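Local coordinates for protein peptidase S15/CocE/NonD (Thaumarchaeota archaeon SCGC AB-539-E09, PDB 4PF1) that probably acts as a serine aminopeptidase of the alpha/beta hydrolase fold, removing residues from the amino termini of peptides, at residues A[190-195]-A[539-544]; A[260-263]-A[267-270]; A[534-539]-A[589-594]. All coordinates share one frame; numbering follows the deposited sequence.

Contact 1 of 3, residues A[190-195]-A[539-544]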
ATOM      1  N   GLY A 190     -17.949 -28.424 -18.648  1.00 15.41           N
ATOM      2  CA  GLY A 190     -18.309 -27.014 -18.742  1.00 15.07           C
ATOM      3  C   GLY A 190     -19.743 -26.691 -18.374  1.00 18.99           C
ATOM      4  O   GLY A 190     -20.074 -25.525 -18.161  1.00 18.84           O
ATOM      5  N   TRP A 191     -20.605 -27.717 -18.291  1.00 15.37           N
ATOM      6  CA  TRP A 191     -22.016 -27.545 -17.944  1.00 14.81           C
ATOM      7  C   TRP A 191     -22.280 -27.943 -16.493  1.00 19.66           C
ATOM      8  O   TRP A 191     -22.980 -27.217 -15.781  1.00 18.81           O
ATOM      9  CB  TRP A 191     -22.905 -28.365 -18.891  1.00 13.46           C
ATOM     10  CG  TRP A 191     -24.358 -27.985 -18.862  1.00 14.17           C
ATOM     11  CD1 TRP A 191     -25.017 -27.204 -19.764  1.00 17.09           C
ATOM     12  CD2 TRP A 191     -25.339 -28.407 -17.904  1.00 13.85           C
ATOM     13  NE1 TRP A 191     -26.346 -27.108 -19.426  1.00 16.55           N
ATOM     14  CE2 TRP A 191     -26.572 -27.836 -18.289  1.00 17.80           C
ATOM     15  CE3 TRP A 191     -25.296 -29.206 -16.748  1.00 14.79           C
ATOM     16  CZ2 TRP A 191     -27.754 -28.054 -17.571  1.00 17.21           C
ATOM     17  CZ3 TRP A 191     -26.462 -29.405 -16.030  1.00 16.20           C
ATOM     18  CH2 TRP A 191     -27.673 -28.836 -16.443  1.00 16.98           C
ATOM     19  N   MET A 192     -21.768 -29.121 -16.065  1.00 17.36           N
ATOM     20  CA  MET A 192     -22.005 -29.635 -14.714  1.00 17.42           C
ATOM     21  C   MET A 192     -21.457 -28.712 -13.627  1.00 20.89           C
ATOM     22  O   MET A 192     -22.175 -28.428 -12.671  1.00 20.94           O
ATOM     23  CB  MET A 192     -21.453 -31.058 -14.538  1.00 19.94           C
ATOM     24  CG  MET A 192     -22.406 -32.151 -15.024  1.00 24.02           C
ATOM     25  SD  MET A 192     -24.070 -32.128 -14.279  1.00 28.31           S
ATOM     26  CE  MET A 192     -23.668 -32.437 -12.555  1.00 25.05           C
ATOM     27  N   GLY A 193     -20.221 -28.237 -13.773  1.00 16.91           N
ATOM     28  CA  GLY A 193     -19.666 -27.352 -12.752  1.00 16.23           C
ATOM     29  C   GLY A 193     -18.313 -26.721 -13.003  1.00 18.80           C
ATOM     30  O   GLY A 193     -17.639 -26.330 -12.045  1.00 17.60           O
ATOM     31  N   ASP A 194     -17.907 -26.571 -14.269  1.00 16.13           N
ATOM     32  CA  ASP A 194     -16.622 -25.939 -14.519  1.00 15.66           C
ATOM     33  C   ASP A 194     -16.784 -24.469 -14.997  1.00 19.25           C
ATOM     34  O   ASP A 194     -17.211 -23.637 -14.198  1.00 18.87           O
ATOM     35  CB  ASP A 194     -15.721 -26.784 -15.437  1.00 17.52           C
ATOM     36  CG  ASP A 194     -15.063 -27.972 -14.727  1.00 24.67           C
ATOM     37  OD1 ASP A 194     -14.812 -27.874 -13.502  1.00 23.51           O
ATOM     38  OD2 ASP A 194     -14.788 -28.987 -15.399  1.00 29.39           O
ATOM     39  N   ASP A 195     -16.425 -24.140 -16.249  1.00 15.88           N
ATOM     40  CA  ASP A 195     -16.370 -22.746 -16.714  1.00 15.44           C
ATOM     41  C   ASP A 195     -17.675 -22.098 -17.196  1.00 18.01           C
ATOM     42  O   ASP A 195     -17.883 -20.921 -16.903  1.00 17.23           O
ATOM     43  CB  ASP A 195     -15.335 -22.602 -17.834  1.00 17.20           C
ATOM     44  CG  ASP A 195     -13.919 -22.812 -17.360  1.00 25.56           C
ATOM     45  OD1 ASP A 195     -13.400 -21.939 -16.638  1.00 24.70           O
ATOM     46  OD2 ASP A 195     -13.330 -23.846 -17.715  1.00 32.13           O
ATOM     47  N   GLU A 539     -35.355 -32.507 -12.026  1.00 27.34           N
ATOM     48  CA  GLU A 539     -35.676 -33.914 -12.264  1.00 28.52           C
ATOM     49  C   GLU A 539     -34.885 -34.505 -13.423  1.00 33.84           C
ATOM     50  O   GLU A 539     -34.743 -35.725 -13.504  1.00 34.21           O
ATOM     51  CB  GLU A 539     -37.179 -34.081 -12.495  1.00 30.58           C
ATOM     52  CG  GLU A 539     -37.992 -33.782 -11.248  1.00 40.65           C
ATOM     53  CD  GLU A 539     -39.488 -33.906 -11.427  1.00 59.74           C
ATOM     54  OE1 GLU A 539     -40.003 -35.045 -11.367  1.00 57.45           O
ATOM     55  OE2 GLU A 539     -40.152 -32.858 -11.598  1.00 50.18           O
ATOM     56  N   ASP A 540     -34.354 -33.648 -14.307  1.00 30.27           N
ATOM     57  CA  ASP A 540     -33.551 -34.073 -15.448  1.00 29.76           C
ATOM     58  C   ASP A 540     -32.630 -32.940 -15.873  1.00 31.89           C
ATOM     59  O   ASP A 540     -33.110 -31.852 -16.204  1.00 31.47           O
ATOM     60  CB  ASP A 540     -34.454 -34.512 -16.621  1.00 32.27           C
ATOM     61  CG  ASP A 540     -33.776 -35.382 -17.672  1.00 44.39           C
ATOM     62  OD1 ASP A 540     -32.522 -35.391 -17.725  1.00 44.73           O
ATOM     63  OD2 ASP A 540     -34.498 -36.030 -18.460  1.00 52.22           O
ATOM     64  N   PHE A 541     -31.305 -33.185 -15.859  1.00 26.65           N
ATOM     65  CA  PHE A 541     -30.323 -32.187 -16.279  1.00 25.27           C
ATOM     66  C   PHE A 541     -30.442 -31.903 -17.796  1.00 27.82           C
ATOM     67  O   PHE A 541     -30.221 -30.769 -18.220  1.00 26.60           O
ATOM     68  CB  PHE A 541     -28.893 -32.631 -15.910  1.00 26.94           C
ATOM     69  CG  PHE A 541     -28.476 -32.384 -14.469  1.00 28.34           C
ATOM     70  CD1 PHE A 541     -28.523 -31.103 -13.922  1.00 31.12           C
ATOM     71  CD2 PHE A 541     -27.971 -33.416 -13.687  1.00 30.50           C
ATOM     72  CE1 PHE A 541     -28.102 -30.867 -12.607  1.00 31.64           C
ATOM     73  CE2 PHE A 541     -27.564 -33.181 -12.367  1.00 33.23           C
ATOM     74  CZ  PHE A 541     -27.624 -31.906 -11.839  1.00 30.99           C
ATOM     75  N   ALA A 542     -30.861 -32.925 -18.590  1.00 24.39           N
ATOM     76  CA  ALA A 542     -31.021 -32.846 -20.047  1.00 24.20           C
ATOM     77  C   ALA A 542     -32.324 -32.152 -20.490  1.00 28.10           C
ATOM     78  O   ALA A 542     -32.379 -31.633 -21.608  1.00 27.22           O
ATOM     79  CB  ALA A 542     -30.961 -34.243 -20.651  1.00 25.49           C
ATOM     80  N   VAL A 543     -33.383 -32.192 -19.657  1.00 25.53           N
ATOM     81  CA  VAL A 543     -34.678 -31.598 -20.026  1.00 26.10           C
ATOM     82  C   VAL A 543     -35.115 -30.545 -18.994  1.00 29.01           C
ATOM     83  O   VAL A 543     -35.259 -30.857 -17.809  1.00 28.90           O
ATOM     84  CB  VAL A 543     -35.792 -32.670 -20.226  1.00 31.24           C
ATOM     85  CG1 VAL A 543     -37.017 -32.064 -20.909  1.00 31.49           C
ATOM     86  CG2 VAL A 543     -35.282 -33.874 -21.017  1.00 31.71           C
ATOM     87  N   ALA A 544     -35.374 -29.312 -19.460  1.00 24.20           N
ATOM     88  CA  ALA A 544     -35.848 -28.231 -18.600  1.00 23.01           C
ATOM     89  C   ALA A 544     -37.339 -28.418 -18.303  1.00 26.01           C
ATOM     90  O   ALA A 544     -38.147 -28.535 -19.228  1.00 25.21           O
ATOM     91  CB  ALA A 544     -35.599 -26.883 -19.261  1.00 23.41           C
TER

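Contact 2 of 3, residues A[260-263]-A[267-270]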
ATOM      1  N   ALA A 260     -25.981 -20.916 -26.787  1.00 18.00           N
ATOM      2  CA  ALA A 260     -27.379 -20.514 -26.970  1.00 18.15           C
ATOM      3  C   ALA A 260     -28.255 -21.681 -27.449  1.00 21.98           C
ATOM      4  O   ALA A 260     -29.412 -21.774 -27.034  1.00 21.96           O
ATOM      5  CB  ALA A 260     -27.466 -19.358 -27.956  1.00 19.03           C
ATOM      6  N   ALA A 261     -27.711 -22.560 -28.323  1.00 18.29           N
ATOM      7  CA  ALA A 261     -28.444 -23.719 -28.853  1.00 18.68           C
ATOM      8  C   ALA A 261     -28.507 -24.876 -27.843  1.00 22.13           C
ATOM      9  O   ALA A 261     -29.394 -25.722 -27.949  1.00 21.94           O
ATOM     10  CB  ALA A 261     -27.808 -24.203 -30.149  1.00 19.80           C
ATOM     11  N   HIS A 262     -27.573 -24.917 -26.867  1.00 18.34           N
ATOM     12  CA  HIS A 262     -27.548 -25.999 -25.879  1.00 17.76           C
ATOM     13  C   HIS A 262     -27.563 -25.467 -24.418  1.00 20.96           C
ATOM     14  O   HIS A 262     -26.577 -25.655 -23.697  1.00 19.88           O
ATOM     15  CB  HIS A 262     -26.327 -26.917 -26.112  1.00 18.57           C
ATOM     16  CG  HIS A 262     -26.237 -27.471 -27.501  1.00 22.55           C
ATOM     17  ND1 HIS A 262     -27.132 -28.423 -27.957  1.00 25.05           N
ATOM     18  CD2 HIS A 262     -25.360 -27.187 -28.491  1.00 24.29           C
ATOM     19  CE1 HIS A 262     -26.773 -28.685 -29.204  1.00 24.85           C
ATOM     20  NE2 HIS A 262     -25.713 -27.965 -29.569  1.00 24.69           N
ATOM     21  N   PRO A 263     -28.689 -24.866 -23.930  1.00 17.66           N
ATOM     22  CA  PRO A 263     -28.711 -24.406 -22.524  1.00 16.90           C
ATOM     23  C   PRO A 263     -28.800 -25.566 -21.517  1.00 19.89           C
ATOM     24  O   PRO A 263     -28.300 -25.440 -20.400  1.00 18.25           O
ATOM     25  CB  PRO A 263     -29.953 -23.514 -22.460  1.00 18.92           C
ATOM     26  CG  PRO A 263     -30.851 -24.033 -23.529  1.00 23.92           C
ATOM     27  CD  PRO A 263     -29.966 -24.572 -24.619  1.00 19.61           C
ATOM     28  N   SER A 267     -27.138 -34.017 -25.456  1.00 21.26           N
ATOM     29  CA  SER A 267     -26.115 -34.858 -26.090  1.00 21.21           C
ATOM     30  C   SER A 267     -24.799 -34.105 -26.331  1.00 24.12           C
ATOM     31  O   SER A 267     -23.737 -34.707 -26.212  1.00 23.44           O
ATOM     32  CB  SER A 267     -26.631 -35.427 -27.408  1.00 26.63           C
ATOM     33  OG  SER A 267     -26.885 -34.401 -28.355  1.00 38.31           O
ATOM     34  N   PHE A 268     -24.872 -32.789 -26.658  1.00 19.91           N
ATOM     35  CA  PHE A 268     -23.701 -31.944 -26.923  1.00 18.89           C
ATOM     36  C   PHE A 268     -22.752 -31.881 -25.715  1.00 23.08           C
ATOM     37  O   PHE A 268     -21.533 -31.950 -25.893  1.00 22.30           O
ATOM     38  CB  PHE A 268     -24.139 -30.518 -27.330  1.00 20.03           C
ATOM     39  CG  PHE A 268     -23.012 -29.522 -27.496  1.00 20.47           C
ATOM     40  CD1 PHE A 268     -22.255 -29.489 -28.661  1.00 23.31           C
ATOM     41  CD2 PHE A 268     -22.724 -28.599 -26.496  1.00 21.35           C
ATOM     42  CE1 PHE A 268     -21.210 -28.571 -28.812  1.00 23.43           C
ATOM     43  CE2 PHE A 268     -21.679 -27.680 -26.647  1.00 23.43           C
ATOM     44  CZ  PHE A 268     -20.935 -27.668 -27.808  1.00 21.53           C
ATOM     45  N   TRP A 269     -23.309 -31.723 -24.501  1.00 19.91           N
ATOM     46  CA  TRP A 269     -22.519 -31.612 -23.278  1.00 19.53           C
ATOM     47  C   TRP A 269     -22.186 -32.980 -22.683  1.00 23.15           C
ATOM     48  O   TRP A 269     -21.089 -33.158 -22.153  1.00 22.37           O
ATOM     49  CB  TRP A 269     -23.244 -30.741 -22.244  1.00 18.16           C
ATOM     50  CG  TRP A 269     -23.397 -29.304 -22.651  1.00 18.95           C
ATOM     51  CD1 TRP A 269     -24.563 -28.648 -22.917  1.00 22.09           C
ATOM     52  CD2 TRP A 269     -22.345 -28.340 -22.821  1.00 18.49           C
ATOM     53  NE1 TRP A 269     -24.304 -27.336 -23.244  1.00 21.45           N
ATOM     54  CE2 TRP A 269     -22.951 -27.117 -23.183  1.00 22.36           C
ATOM     55  CE3 TRP A 269     -20.945 -28.386 -22.678  1.00 19.57           C
ATOM     56  CZ2 TRP A 269     -22.209 -25.954 -23.423  1.00 21.26           C
ATOM     57  CZ3 TRP A 269     -20.209 -27.233 -22.918  1.00 20.65           C
ATOM     58  CH2 TRP A 269     -20.838 -26.037 -23.290  1.00 21.15           C
ATOM     59  N   GLN A 270     -23.127 -33.941 -22.766  1.00 20.13           N
ATOM     60  CA  GLN A 270     -22.935 -35.298 -22.240  1.00 20.30           C
ATOM     61  C   GLN A 270     -21.767 -36.022 -22.948  1.00 24.27           C
ATOM     62  O   GLN A 270     -20.967 -36.681 -22.281  1.00 23.95           O
ATOM     63  CB  GLN A 270     -24.230 -36.120 -22.364  1.00 22.20           C
ATOM     64  CG  GLN A 270     -25.335 -35.663 -21.414  1.00 30.10           C
ATOM     65  CD  GLN A 270     -26.543 -36.556 -21.468  1.00 41.68           C
ATOM     66  OE1 GLN A 270     -26.525 -37.687 -20.979  1.00 41.46           O
ATOM     67  NE2 GLN A 270     -27.633 -36.056 -22.035  1.00 21.80           N
TER

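Contact 3 of 3, residues A[534-539]-A[589-594]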
ATOM      1  N   ARG A 534     -29.684 -24.633 -10.960  1.00 14.41           N
ATOM      2  CA  ARG A 534     -30.781 -24.056 -11.740  1.00 14.30           C
ATOM      3  C   ARG A 534     -31.973 -25.010 -11.657  1.00 18.72           C
ATOM      4  O   ARG A 534     -31.925 -26.117 -12.203  1.00 18.72           O
ATOM      5  CB  ARG A 534     -30.357 -23.769 -13.191  1.00 13.45           C
ATOM      6  CG  ARG A 534     -31.383 -22.941 -13.965  1.00 18.76           C
ATOM      7  CD  ARG A 534     -30.723 -21.929 -14.873  1.00 20.58           C
ATOM      8  NE  ARG A 534     -30.363 -20.702 -14.160  1.00 19.11           N
ATOM      9  CZ  ARG A 534     -29.736 -19.672 -14.722  1.00 27.70           C
ATOM     10  NH1 ARG A 534     -29.379 -19.719 -15.999  1.00 10.77           N
ATOM     11  NH2 ARG A 534     -29.449 -18.593 -14.007  1.00 13.92           N
ATOM     12  N   GLY A 535     -32.992 -24.583 -10.905  1.00 15.25           N
ATOM     13  CA  GLY A 535     -34.192 -25.347 -10.563  1.00 15.45           C
ATOM     14  C   GLY A 535     -34.947 -26.043 -11.676  1.00 19.52           C
ATOM     15  O   GLY A 535     -35.594 -27.062 -11.424  1.00 19.29           O
ATOM     16  N   ARG A 536     -34.884 -25.507 -12.909  1.00 16.13           N
ATOM     17  CA  ARG A 536     -35.561 -26.104 -14.070  1.00 16.54           C
ATOM     18  C   ARG A 536     -34.992 -27.516 -14.406  1.00 20.84           C
ATOM     19  O   ARG A 536     -35.650 -28.283 -15.111  1.00 20.38           O
ATOM     20  CB  ARG A 536     -35.475 -25.171 -15.297  1.00 15.86           C
ATOM     21  CG  ARG A 536     -34.062 -25.028 -15.866  1.00 20.25           C
ATOM     22  CD  ARG A 536     -33.853 -23.754 -16.659  1.00 20.23           C
ATOM     23  NE  ARG A 536     -34.323 -23.867 -18.040  1.00 21.65           N
ATOM     24  CZ  ARG A 536     -35.424 -23.282 -18.503  1.00 31.32           C
ATOM     25  NH1 ARG A 536     -35.775 -23.429 -19.772  1.00 14.25           N
ATOM     26  NH2 ARG A 536     -36.179 -22.542 -17.700  1.00 18.77           N
ATOM     27  N   TYR A 537     -33.787 -27.854 -13.877  1.00 17.39           N
ATOM     28  CA  TYR A 537     -33.135 -29.150 -14.112  1.00 17.42           C
ATOM     29  C   TYR A 537     -33.200 -30.060 -12.858  1.00 22.49           C
ATOM     30  O   TYR A 537     -32.368 -30.959 -12.707  1.00 21.76           O
ATOM     31  CB  TYR A 537     -31.668 -28.947 -14.566  1.00 17.38           C
ATOM     32  CG  TYR A 537     -31.515 -27.962 -15.704  1.00 17.79           C
ATOM     33  CD1 TYR A 537     -32.014 -28.248 -16.974  1.00 19.89           C
ATOM     34  CD2 TYR A 537     -30.879 -26.740 -15.513  1.00 17.54           C
ATOM     35  CE1 TYR A 537     -31.906 -27.331 -18.018  1.00 19.42           C
ATOM     36  CE2 TYR A 537     -30.753 -25.820 -16.553  1.00 18.07           C
ATOM     37  CZ  TYR A 537     -31.266 -26.120 -17.805  1.00 24.33           C
ATOM     38  OH  TYR A 537     -31.158 -25.206 -18.825  1.00 22.75           O
ATOM     39  N   ARG A 538     -34.225 -29.858 -11.998  1.00 20.51           N
ATOM     40  CA  ARG A 538     -34.424 -30.613 -10.751  1.00 21.49           C
ATOM     41  C   ARG A 538     -34.627 -32.125 -10.974  1.00 28.61           C
ATOM     42  O   ARG A 538     -34.160 -32.926 -10.163  1.00 28.89           O
ATOM     43  CB  ARG A 538     -35.632 -30.052  -9.974  1.00 21.40           C
ATOM     44  CG  ARG A 538     -35.746 -30.575  -8.544  1.00 26.87           C
ATOM     45  CD  ARG A 538     -37.062 -30.187  -7.889  1.00 28.86           C
ATOM     46  NE  ARG A 538     -38.180 -31.024  -8.337  1.00 28.97           N
ATOM     47  CZ  ARG A 538     -38.483 -32.210  -7.818  1.00 35.64           C
ATOM     48  NH1 ARG A 538     -37.744 -32.725  -6.842  1.00 20.05           N
ATOM     49  NH2 ARG A 538     -39.517 -32.897  -8.279  1.00 21.64           N
ATOM     50  N   GLU A 539     -35.355 -32.507 -12.026  1.00 27.34           N
ATOM     51  CA  GLU A 539     -35.676 -33.914 -12.264  1.00 28.52           C
ATOM     52  C   GLU A 539     -34.885 -34.505 -13.423  1.00 33.84           C
ATOM     53  O   GLU A 539     -34.743 -35.725 -13.504  1.00 34.21           O
ATOM     54  CB  GLU A 539     -37.179 -34.081 -12.495  1.00 30.58           C
ATOM     55  CG  GLU A 539     -37.992 -33.782 -11.248  1.00 40.65           C
ATOM     56  CD  GLU A 539     -39.488 -33.906 -11.427  1.00 59.74           C
ATOM     57  OE1 GLU A 539     -40.003 -35.045 -11.367  1.00 57.45           O
ATOM     58  OE2 GLU A 539     -40.152 -32.858 -11.598  1.00 50.18           O
ATOM     59  N   GLN A 589     -37.593 -16.585 -12.684  1.00 16.10           N
ATOM     60  CA  GLN A 589     -38.465 -17.071 -11.604  1.00 15.63           C
ATOM     61  C   GLN A 589     -39.888 -17.383 -12.136  1.00 19.79           C
ATOM     62  O   GLN A 589     -40.792 -17.709 -11.369  1.00 19.37           O
ATOM     63  CB  GLN A 589     -38.452 -16.154 -10.361  1.00 16.14           C
ATOM     64  CG  GLN A 589     -37.037 -16.051  -9.775  1.00 14.78           C
ATOM     65  CD  GLN A 589     -36.890 -15.315  -8.472  1.00 21.30           C
ATOM     66  OE1 GLN A 589     -35.900 -15.502  -7.764  1.00 18.37           O
ATOM     67  NE2 GLN A 589     -37.804 -14.407  -8.157  1.00 11.22           N
ATOM     68  N   THR A 590     -40.033 -17.353 -13.471  1.00 16.43           N
ATOM     69  CA  THR A 590     -41.177 -17.847 -14.240  1.00 16.55           C
ATOM     70  C   THR A 590     -40.560 -18.718 -15.318  1.00 20.26           C
ATOM     71  O   THR A 590     -39.480 -18.375 -15.813  1.00 19.31           O
ATOM     72  CB  THR A 590     -42.097 -16.728 -14.795  1.00 25.58           C
ATOM     73  OG1 THR A 590     -41.435 -16.007 -15.832  1.00 25.19           O
ATOM     74  CG2 THR A 590     -42.627 -15.789 -13.719  1.00 24.59           C
ATOM     75  N   PHE A 591     -41.175 -19.865 -15.643  1.00 17.36           N
ATOM     76  CA  PHE A 591     -40.596 -20.778 -16.630  1.00 17.18           C
ATOM     77  C   PHE A 591     -40.659 -20.221 -18.058  1.00 21.96           C
ATOM     78  O   PHE A 591     -41.735 -19.863 -18.546  1.00 22.15           O
ATOM     79  CB  PHE A 591     -41.254 -22.167 -16.573  1.00 19.19           C
ATOM     80  CG  PHE A 591     -40.578 -23.192 -17.460  1.00 20.56           C
ATOM     81  CD1 PHE A 591     -39.401 -23.815 -17.059  1.00 23.21           C
ATOM     82  CD2 PHE A 591     -41.105 -23.514 -18.705  1.00 23.23           C
ATOM     83  CE1 PHE A 591     -38.772 -24.755 -17.882  1.00 24.19           C
ATOM     84  CE2 PHE A 591     -40.470 -24.448 -19.531  1.00 26.26           C
ATOM     85  CZ  PHE A 591     -39.309 -25.063 -19.114  1.00 23.73           C
ATOM     86  N   VAL A 592     -39.488 -20.183 -18.722  1.00 18.11           N
ATOM     87  CA  VAL A 592     -39.314 -19.771 -20.122  1.00 18.40           C
ATOM     88  C   VAL A 592     -38.575 -20.909 -20.873  1.00 22.18           C
ATOM     89  O   VAL A 592     -37.841 -21.662 -20.227  1.00 21.28           O
ATOM     90  CB  VAL A 592     -38.586 -18.397 -20.282  1.00 21.84           C
ATOM     91  CG1 VAL A 592     -39.415 -17.258 -19.704  1.00 21.50           C
ATOM     92  CG2 VAL A 592     -37.180 -18.417 -19.677  1.00 21.04           C
ATOM     93  N   PRO A 593     -38.749 -21.079 -22.210  1.00 19.45           N
ATOM     94  CA  PRO A 593     -38.043 -22.177 -22.901  1.00 19.53           C
ATOM     95  C   PRO A 593     -36.514 -22.043 -22.828  1.00 22.53           C
ATOM     96  O   PRO A 593     -35.819 -23.049 -22.656  1.00 22.02           O
ATOM     97  CB  PRO A 593     -38.548 -22.072 -24.348  1.00 21.84           C
ATOM     98  CG  PRO A 593     -39.819 -21.299 -24.259  1.00 26.40           C
ATOM     99  CD  PRO A 593     -39.606 -20.325 -23.148  1.00 21.46           C
ATOM    100  N   ASN A 594     -35.998 -20.801 -22.919  1.00 18.04           N
ATOM    101  CA  ASN A 594     -34.565 -20.523 -22.878  1.00 16.71           C
ATOM    102  C   ASN A 594     -34.294 -19.228 -22.093  1.00 18.72           C
ATOM    103  O   ASN A 594     -34.731 -18.154 -22.508  1.00 18.07           O
ATOM    104  CB  ASN A 594     -34.006 -20.425 -24.313  1.00 16.73           C
ATOM    105  CG  ASN A 594     -32.515 -20.650 -24.429  1.00 30.97           C
ATOM    106  OD1 ASN A 594     -31.759 -20.534 -23.462  1.00 24.39           O
ATOM    107  ND2 ASN A 594     -32.060 -20.975 -25.626  1.00 21.48           N
TER

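Contact 1 of 3, residues A[190-195]-A[539-544]
The rim of the Trp191 indole butts against Phe541, and this is the tight part of the contact. The carbons CZ3 and CH2 bring their edge up to the Phe541 ring, with Trp191 CZ3 3.4 Å from Phe541 CD1. The six-membered ring and the phenyl ring are steeply inclined, at 81°, with centroids 5.5 Å apart. Trp191 is buried, and its CG lies anti to the backbone N (chi1 -165°), which sends the indole out toward Phe541. Its NE1 is hydrogen-bonded to Pro263 O and the indole meets the rings of Phe197 and Trp269, so a broad aromatic that packs on several sides and still donates one N-H suits this place.

Met192 makes a Met-aromatic contact: SD sits over the middle of one Phe541 face, 4.1 Å from the ring centroid, and CE is 4.0 Å from Phe541 CE2. Bends at chi2 and chi3 fold the flexible thioether over the ring. The joint is between domains, since 190-195 is a loop of the catalytic alpha/beta hydrolase part and 539-544 a loop of the C-terminal non-catalytic domain.

Toward solvent the packing thins. Met192 and Phe541 are only partly buried, and beyond them Asp540 shapes its own backbone: its OD1 accepts from Ala542 N at 3.1 Å, met from above the carboxylate plane, in an Asx turn that spans Phe541.

Contact 2 of 3, residues A[260-263]-A[267-270]
An offset aromatic stack between His262 and Phe268, backed by one side-chain-to-backbone hydrogen bond, closes the short turn from helix 254-261 into helix 267-270. The two rings are nearly parallel, 7° apart, with centroids 4.4 Å from each other. They are slipped so that Phe268 CB stands over the centre of the imidazole, 3.5 Å from its centroid, as a CH-pi contact, while His262 CD2 lies over the Phe268 ring near its rim, 3.5 Å from Phe268 CG.

Trp269 ties down the backbone of the same turn. Its NE1 donates to His262 O at 2.9 Å with a nearly straight N-H...O angle of 165°, in the carbonyl plane and on a lone pair. The bond also lies in the indole plane, and Phe268 CD2 covers one indole face.

Histidine suits this place because it offers a flat face to Phe268 and two nitrogens at its rim: ND1 bonds to Asp266 and NE2 to Glu13 of the second subunit. Two carboxylates would probably stabilise a protonated ring. The arrangement is a tight turn between two short consecutive helices of the helical insertion between strands 178-184 and 287-292, where alpha/beta hydrolases commonly carry their cap.

Contact 3 of 3, residues A[534-539]-A[589-594]
Two loops of the C-terminal beta domain, each leading from its four-stranded sheet to its six-stranded sheet, are joined by Arg536, which reaches from the 3-10 turn just after strand 525-534 to Phe591 and Val592. NH1 donates to Val592 O at 2.8 Å with an angle of 155°, and the bond lies in both the guanidinium and the carbonyl planes. Arg536 NH2 adds a weak second bond to Val592 O at 3.1 Å, so one carbonyl is gripped by two nitrogens. Pro593 O also comes near NH1, but at an angle too poor for a bond.

The guanidinium has company over one face as well. Phe591 CE1 lies there, 3.4 Å from Arg536 NH2, with ring and guanidinium planes only 11° apart. A salt bridge from NH2 to Asp500 completes the setting and would offset the buried charge. Near its root the side chain takes the crowded chi1 of 68°, setting CG 3.4 Å above the middle of the Tyr537 ring; a later bend at chi3 turns the guanidinium toward 589-594. Arginine suits the place because a long chain ends in a flat group with several N-H donors.

A leucine in its place would probably leave Val592 O and the Asp500 carboxylate without their mate, and Phe591 without the flat group beside it.

The turn itself is held by Tyr537 N bonding to Arg534 O at 3.0 Å. Both loops cross from one sheet to the other, as connections in a beta sandwich do, consistent with the jelly-roll fold expected of this non-catalytic domain.

All three contacts gather where the catalytic part meets the C-terminal beta domain, but they join different elements. Contact 1 crosses between the domains, contact 2 stays within the helical insertion and contact 3 within the beta domain. Contact 2 is the buried one of the three; contacts 1 and 3 are partly buried. Their chemistry follows: apolar and sulfur-aromatic packing in contact 1, stacked rings with a backbone bond in contact 2, a charged group gripping a carbonyl in contact 3. Contacts 2 and 3 are tied by two probable hydrogen bonds, Ala260 O with Asn594 ND2 and Pro263 O with Tyr537 OH. Residues 539-544 continue the loop that carries Arg536.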